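PDB 3ZY2: putative gdp-fucose protein o-fucosyltransferase 1, which is probably a glycosyltransferase of the GT-B clan, with two Rossmann-like domains, and binds guanosine-5'-diphosphate. Local coordinates for residues Gly9-Cys14 against Ala32-Leu37; Lys95-Thr100 against Glu164-Leu169. All blocks are in the same frame, centred on the assembly; numbering follows the deposited sequence.

Overall arrangement
Near the N terminus the chain forms strand 10-13 and then helix 20-37. Contact 1 packs the last turns of this helix back on the strand and closes a loop of 17 residues, which holds the pocket residues Arg19 to Asn22. Contact 2 opens only later. It joins strand 95-98 to the segment leading into strand 168-171 and closes a loop of 63 residues. The two contacts therefore follow in series, neither nesting nor crossing. The centres of contacts 1 and 2 lie about 11 Å apart. Both contacts reach the six-stranded parallel sheet. Strand 168-171 sits between strands 10-13 and 95-98 in it. Leu37 and Leu169 touch, so the helix also reaches contact 2.

Contact 1 (Gly9-Cys14 against Ala32-Leu37); sequences GYIVFC and AFAKAL
The ring of Phe33 meets Ile11 obliquely, with Ile11 CD1 4.0 Å from Phe33 CE2 and nearly as close to CD2. One face of the same ring carries Leu37 CG from the next helical turn, 4.1 Å above the plane and shifted toward the rim. Outside the contact, Phe33 pairs edge-to-face with Trp157. Ile11 does all the touching from the strand, through a single methyl group. Ile11 CD1 lies 3.6 Å from Ala34 CA and 3.8 Å from Ala34 CB. Leu37 CD1 lies farther off, 4.3 Å from Ile11 CD1. The side chain of Ile11 is extended for this reach: CG1 stands beside the backbone N (chi1 -69°), and the next torsion (chi2 158°) carries CD1 outward to the helix. The methyl lies close to the helix backbone, consistent with the small side chain at Ala34. No hydrogen bond crosses between the two segments, and the contact is wholly apolar. Around it, Leu41 touches both Ile11 and Ala34, and Phe171 and Leu169 of the neighbouring strand touch Ile11 and Leu37 respectively. The axes of strand 10-13 and of the helical segment 32-37 pass 9.6 Å apart and run nearly antiparallel, at 161°. Helix 20-37 is the connecting helix of a beta-alpha-beta unit: strand 10-13, the helix and then strand 40-42, beside the first strand. Such units build the Rossmann-like domains of the GT-B fold.

Contact 2 (Lys95-Thr100 against Glu164-Leu169); sequences KAFCWT and EEYPVL
Phe97 and Leu169 face each other from neighbouring parallel strands, with their CA atoms 6.7 Å apart. No direct hydrogen bond joins the two segments; farther along, the backbone of Phe97 pairs with Ala170. Between Lys95 and Val168 a water bridges the two backbones. It donates to Lys95 O at 2.8 Å and to Val168 O, also at 2.8 Å, so both carbonyls are satisfied by one molecule. The ring of Phe97 fills the space beside this bridge. One face lies over Leu169 in a CH-pi contact: Leu169 CA is 4.2 Å from the Phe97 ring centroid, 21° off the ring normal. The leucine side chain follows the same face, and Leu169 CD1 comes 3.7 Å from Phe97 CZ. Tyr166 takes the edge instead, its CD1 3.9 Å from Phe97 CZ and near the plane of the phenylalanine ring. With its CG beside the backbone N (chi1 -77°), Phe97 sends the ring across to the other segment. The strongest polar partners of Tyr166 and Lys95 lie on the second subunit: Tyr166 OH is hydrogen-bonded to Thr235 there, as well as to Glu137 of its own chain, and Lys95 NZ makes a salt bridge to Asp232 of the second subunit. Glu165 OE2, 4.6 Å from Lys95 NZ, is too far for a salt bridge but probably adds some attraction. The chemistry is thus divided: apolar packing round Phe97 and a water bridge join the two segments, beside the backbone bonding of Phe97 with Ala170, while the outer polar groups tie this part of the sheet to the second subunit.

Contact 1 (Gly9-Cys14 against Ala32-Leu37)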
loop_
_atom_site.group_PDB
_atom_site.type_symbol
_atom_site.label_atom_id
_atom_site.label_comp_id
_atom_site.label_asym_id
_atom_site.label_seq_id
_atom_site.Cartn_x
_atom_site.Cartn_y
_atom_site.Cartn_z
ATOM N N GLY A 9 -13.123 -2.280 -22.162
ATOM C CA GLY A 9 -12.245 -1.265 -21.599
ATOM C C GLY A 9 -10.790 -1.683 -21.513
ATOM O O GLY A 9 -10.376 -2.711 -22.091
ATOM N N TYR A 10 -10.032 -0.874 -20.784
ATOM C CA TYR A 10 -8.562 -0.957 -20.749
ATOM C C TYR A 10 -7.997 -0.954 -19.342
ATOM O O TYR A 10 -8.631 -0.489 -18.389
ATOM C CB TYR A 10 -7.941 0.225 -21.520
ATOM C CG TYR A 10 -8.325 0.196 -22.966
ATOM C CD1 TYR A 10 -9.554 0.734 -23.394
ATOM C CD2 TYR A 10 -7.497 -0.405 -23.916
ATOM C CE1 TYR A 10 -9.927 0.678 -24.727
ATOM C CE2 TYR A 10 -7.872 -0.462 -25.243
ATOM C CZ TYR A 10 -9.083 0.080 -25.639
ATOM O OH TYR A 10 -9.411 0.005 -26.968
ATOM N N ILE A 11 -6.777 -1.469 -19.228
ATOM C CA ILE A 11 -5.963 -1.323 -18.030
ATOM C C ILE A 11 -4.666 -0.655 -18.439
ATOM O O ILE A 11 -4.055 -1.073 -19.421
ATOM C CB ILE A 11 -5.647 -2.693 -17.380
ATOM C CG1 ILE A 11 -6.899 -3.314 -16.774
ATOM C CG2 ILE A 11 -4.554 -2.578 -16.308
ATOM C CD1 ILE A 11 -6.782 -4.826 -16.625
ATOM N N VAL A 12 -4.249 0.350 -17.683
ATOM C CA VAL A 12 -2.939 1.001 -17.893
ATOM C C VAL A 12 -2.270 1.120 -16.536
ATOM O O VAL A 12 -2.951 1.316 -15.515
ATOM C CB VAL A 12 -3.064 2.378 -18.622
ATOM C CG1 VAL A 12 -3.902 3.391 -17.819
ATOM C CG2 VAL A 12 -1.673 2.939 -18.960
ATOM N N PHE A 13 -0.954 0.942 -16.499
ATOM C CA PHE A 13 -0.243 0.958 -15.214
ATOM C C PHE A 13 1.187 1.405 -15.379
ATOM O O PHE A 13 1.753 1.342 -16.492
ATOM C CB PHE A 13 -0.288 -0.430 -14.522
ATOM C CG PHE A 13 0.717 -1.414 -15.075
ATOM C CD1 PHE A 13 0.511 -2.018 -16.311
ATOM C CD2 PHE A 13 1.884 -1.702 -14.346
ATOM C CE1 PHE A 13 1.466 -2.909 -16.834
ATOM C CE2 PHE A 13 2.855 -2.590 -14.867
ATOM C CZ PHE A 13 2.630 -3.186 -16.103
ATOM N N CYS A 14 1.755 1.847 -14.260
ATOM C CA CYS A 14 3.180 2.127 -14.146
ATOM C C CYS A 14 3.896 0.950 -13.493
ATOM O O CYS A 14 3.497 0.545 -12.387
ATOM C CB CYS A 14 3.433 3.362 -13.288
ATOM S SG CYS A 14 5.208 3.719 -13.204
ATOM N N ALA A 32 -1.533 -11.510 -16.485
ATOM C CA ALA A 32 -2.519 -12.496 -16.002
ATOM C C ALA A 32 -3.788 -11.799 -15.495
ATOM O O ALA A 32 -4.926 -12.237 -15.783
ATOM C CB ALA A 32 -1.905 -13.363 -14.940
ATOM N N PHE A 33 -3.590 -10.708 -14.751
ATOM C CA PHE A 33 -4.694 -9.903 -14.229
ATOM C C PHE A 33 -5.591 -9.348 -15.341
ATOM O O PHE A 33 -6.828 -9.450 -15.258
ATOM C CB PHE A 33 -4.101 -8.789 -13.364
ATOM C CG PHE A 33 -5.120 -7.807 -12.811
ATOM C CD1 PHE A 33 -5.986 -8.186 -11.788
ATOM C CD2 PHE A 33 -5.169 -6.492 -13.271
ATOM C CE1 PHE A 33 -6.905 -7.273 -11.254
ATOM C CE2 PHE A 33 -6.097 -5.569 -12.731
ATOM C CZ PHE A 33 -6.948 -5.969 -11.721
ATOM N N ALA A 34 -4.984 -8.782 -16.389
ATOM C CA ALA A 34 -5.733 -8.205 -17.513
ATOM C C ALA A 34 -6.541 -9.277 -18.235
ATOM O O ALA A 34 -7.697 -9.048 -18.592
ATOM C CB ALA A 34 -4.801 -7.487 -18.494
ATOM N N LYS A 35 -5.940 -10.448 -18.442
ATOM C CA LYS A 35 -6.629 -11.540 -19.120
ATOM C C LYS A 35 -7.826 -11.974 -18.283
ATOM O O LYS A 35 -8.921 -12.194 -18.829
ATOM C CB LYS A 35 -5.687 -12.718 -19.379
ATOM C CG LYS A 35 -6.336 -13.854 -20.214
ATOM C CD LYS A 35 -5.324 -14.942 -20.478
ATOM C CE LYS A 35 -5.811 -15.934 -21.529
ATOM N NZ LYS A 35 -4.648 -16.652 -22.119
ATOM N N ALA A 36 -7.624 -12.072 -16.970
ATOM C CA ALA A 36 -8.717 -12.502 -16.074
ATOM C C ALA A 36 -9.862 -11.493 -16.047
ATOM O O ALA A 36 -11.036 -11.897 -16.001
ATOM C CB ALA A 36 -8.189 -12.771 -14.676
ATOM N N LEU A 37 -9.537 -10.198 -16.085
ATOM C CA LEU A 37 -10.565 -9.148 -16.123
ATOM C C LEU A 37 -11.217 -8.948 -17.496
ATOM O O LEU A 37 -12.219 -8.220 -17.616
ATOM C CB LEU A 37 -10.031 -7.805 -15.622
ATOM C CG LEU A 37 -9.996 -7.515 -14.125
ATOM C CD1 LEU A 37 -9.858 -6.015 -13.867
ATOM C CD2 LEU A 37 -11.225 -8.066 -13.440
#

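Contact 2 (Lys95-Thr100 against Glu164-Leu169)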
loop_
_atom_site.group_PDB
_atom_site.type_symbol
_atom_site.label_atom_id
_atom_site.label_comp_id
_atom_site.label_asym_id
_atom_site.label_seq_id
_atom_site.Cartn_x
_atom_site.Cartn_y
_atom_site.Cartn_z
ATOM N N LYS A 95 -9.302 8.667 -13.425
ATOM C CA LYS A 95 -9.230 8.291 -12.014
ATOM C C LYS A 95 -8.046 7.364 -11.735
ATOM O O LYS A 95 -7.701 6.498 -12.557
ATOM C CB LYS A 95 -10.555 7.652 -11.574
ATOM C CG LYS A 95 -11.786 8.598 -11.651
ATOM C CD LYS A 95 -12.823 8.199 -10.617
ATOM C CE LYS A 95 -13.852 9.292 -10.340
ATOM N NZ LYS A 95 -14.780 9.489 -11.491
ATOM N N ALA A 96 -7.399 7.580 -10.591
ATOM C CA ALA A 96 -6.329 6.701 -10.138
ATOM C C ALA A 96 -6.929 5.584 -9.301
ATOM O O ALA A 96 -7.835 5.818 -8.488
ATOM C CB ALA A 96 -5.325 7.475 -9.322
ATOM N N PHE A 97 -6.411 4.380 -9.498
ATOM C CA PHE A 97 -6.872 3.203 -8.779
ATOM C C PHE A 97 -5.804 2.765 -7.812
ATOM O O PHE A 97 -4.632 2.638 -8.179
ATOM C CB PHE A 97 -7.210 2.060 -9.743
ATOM C CG PHE A 97 -8.517 2.234 -10.450
ATOM C CD1 PHE A 97 -8.702 3.291 -11.344
ATOM C CD2 PHE A 97 -9.585 1.364 -10.200
ATOM C CE1 PHE A 97 -9.910 3.466 -11.999
ATOM C CE2 PHE A 97 -10.804 1.536 -10.873
ATOM C CZ PHE A 97 -10.962 2.588 -11.761
ATOM N N CYS A 98 -6.214 2.527 -6.567
ATOM C CA CYS A 98 -5.303 1.989 -5.567
ATOM C C CYS A 98 -6.050 1.138 -4.534
ATOM O O CYS A 98 -7.278 1.087 -4.538
ATOM C CB CYS A 98 -4.514 3.117 -4.905
ATOM S SG CYS A 98 -5.540 4.203 -3.933
ATOM N N TRP A 99 -5.296 0.449 -3.683
ATOM C CA TRP A 99 -5.875 -0.512 -2.738
ATOM C C TRP A 99 -6.851 0.159 -1.773
ATOM O O TRP A 99 -7.996 -0.280 -1.598
ATOM C CB TRP A 99 -4.765 -1.216 -1.951
ATOM C CG TRP A 99 -5.204 -2.527 -1.356
ATOM C CD1 TRP A 99 -5.933 -2.716 -0.212
ATOM C CD2 TRP A 99 -4.949 -3.834 -1.889
ATOM N NE1 TRP A 99 -6.142 -4.064 0.001
ATOM C CE2 TRP A 99 -5.551 -4.769 -1.017
ATOM C CE3 TRP A 99 -4.261 -4.306 -3.018
ATOM C CZ2 TRP A 99 -5.501 -6.151 -1.249
ATOM C CZ3 TRP A 99 -4.204 -5.682 -3.242
ATOM C CH2 TRP A 99 -4.818 -6.586 -2.357
ATOM N N THR A 100 -6.384 1.247 -1.175
ATOM C CA THR A 100 -7.088 1.930 -0.104
ATOM C C THR A 100 -6.487 3.329 0.041
ATOM O O THR A 100 -5.369 3.565 -0.448
ATOM C CB THR A 100 -6.930 1.138 1.217
ATOM O OG1 THR A 100 -7.831 1.653 2.203
ATOM C CG2 THR A 100 -5.482 1.197 1.726
ATOM N N GLU A 164 -18.628 1.136 -19.029
ATOM C CA GLU A 164 -19.220 2.403 -19.466
ATOM C C GLU A 164 -18.740 3.621 -18.657
ATOM O O GLU A 164 -18.351 4.644 -19.242
ATOM C CB GLU A 164 -20.755 2.314 -19.483
ATOM C CG GLU A 164 -21.479 3.612 -19.881
ATOM C CD GLU A 164 -21.580 3.849 -21.388
ATOM O OE1 GLU A 164 -20.670 3.448 -22.152
ATOM O OE2 GLU A 164 -22.591 4.454 -21.815
ATOM N N GLU A 165 -18.769 3.509 -17.330
ATOM C CA GLU A 165 -18.273 4.573 -16.459
ATOM C C GLU A 165 -16.759 4.498 -16.266
ATOM O O GLU A 165 -16.107 5.543 -16.088
ATOM C CB GLU A 165 -18.975 4.551 -15.099
ATOM C CG GLU A 165 -18.551 5.681 -14.128
ATOM C CD GLU A 165 -18.832 7.099 -14.647
ATOM O OE1 GLU A 165 -19.841 7.301 -15.360
ATOM O OE2 GLU A 165 -18.034 8.017 -14.345
ATOM N N TYR A 166 -16.212 3.274 -16.311
ATOM C CA TYR A 166 -14.772 3.028 -16.083
ATOM C C TYR A 166 -14.108 2.367 -17.293
ATOM O O TYR A 166 -13.739 1.180 -17.251
ATOM C CB TYR A 166 -14.538 2.184 -14.825
ATOM C CG TYR A 166 -15.146 2.785 -13.592
ATOM C CD1 TYR A 166 -14.501 3.819 -12.917
ATOM C CD2 TYR A 166 -16.375 2.333 -13.104
ATOM C CE1 TYR A 166 -15.058 4.398 -11.793
ATOM C CE2 TYR A 166 -16.939 2.896 -11.972
ATOM C CZ TYR A 166 -16.275 3.922 -11.314
ATOM O OH TYR A 166 -16.848 4.484 -10.201
ATOM N N PRO A 167 -13.945 3.135 -18.383
ATOM C CA PRO A 167 -13.362 2.579 -19.597
ATOM C C PRO A 167 -11.893 2.204 -19.407
ATOM O O PRO A 167 -11.389 1.323 -20.113
ATOM C CB PRO A 167 -13.497 3.721 -20.612
ATOM C CG PRO A 167 -13.709 4.950 -19.806
ATOM C CD PRO A 167 -14.425 4.518 -18.582
ATOM N N VAL A 168 -11.227 2.882 -18.476
ATOM C CA VAL A 168 -9.794 2.666 -18.244
ATOM C C VAL A 168 -9.520 2.537 -16.751
ATOM O O VAL A 168 -9.768 3.466 -15.989
ATOM C CB VAL A 168 -8.905 3.800 -18.839
ATOM C CG1 VAL A 168 -7.409 3.529 -18.496
ATOM C CG2 VAL A 168 -9.096 3.936 -20.354
ATOM N N LEU A 169 -8.988 1.393 -16.320
ATOM C CA LEU A 169 -8.509 1.262 -14.957
ATOM C C LEU A 169 -7.044 1.653 -14.978
ATOM O O LEU A 169 -6.262 1.052 -15.715
ATOM C CB LEU A 169 -8.651 -0.185 -14.455
ATOM C CG LEU A 169 -9.944 -0.804 -13.915
ATOM C CD1 LEU A 169 -11.249 -0.068 -14.284
ATOM C CD2 LEU A 169 -10.039 -2.269 -14.271
HETATM O O HOH W 1 -9.306 5.927 -14.765
#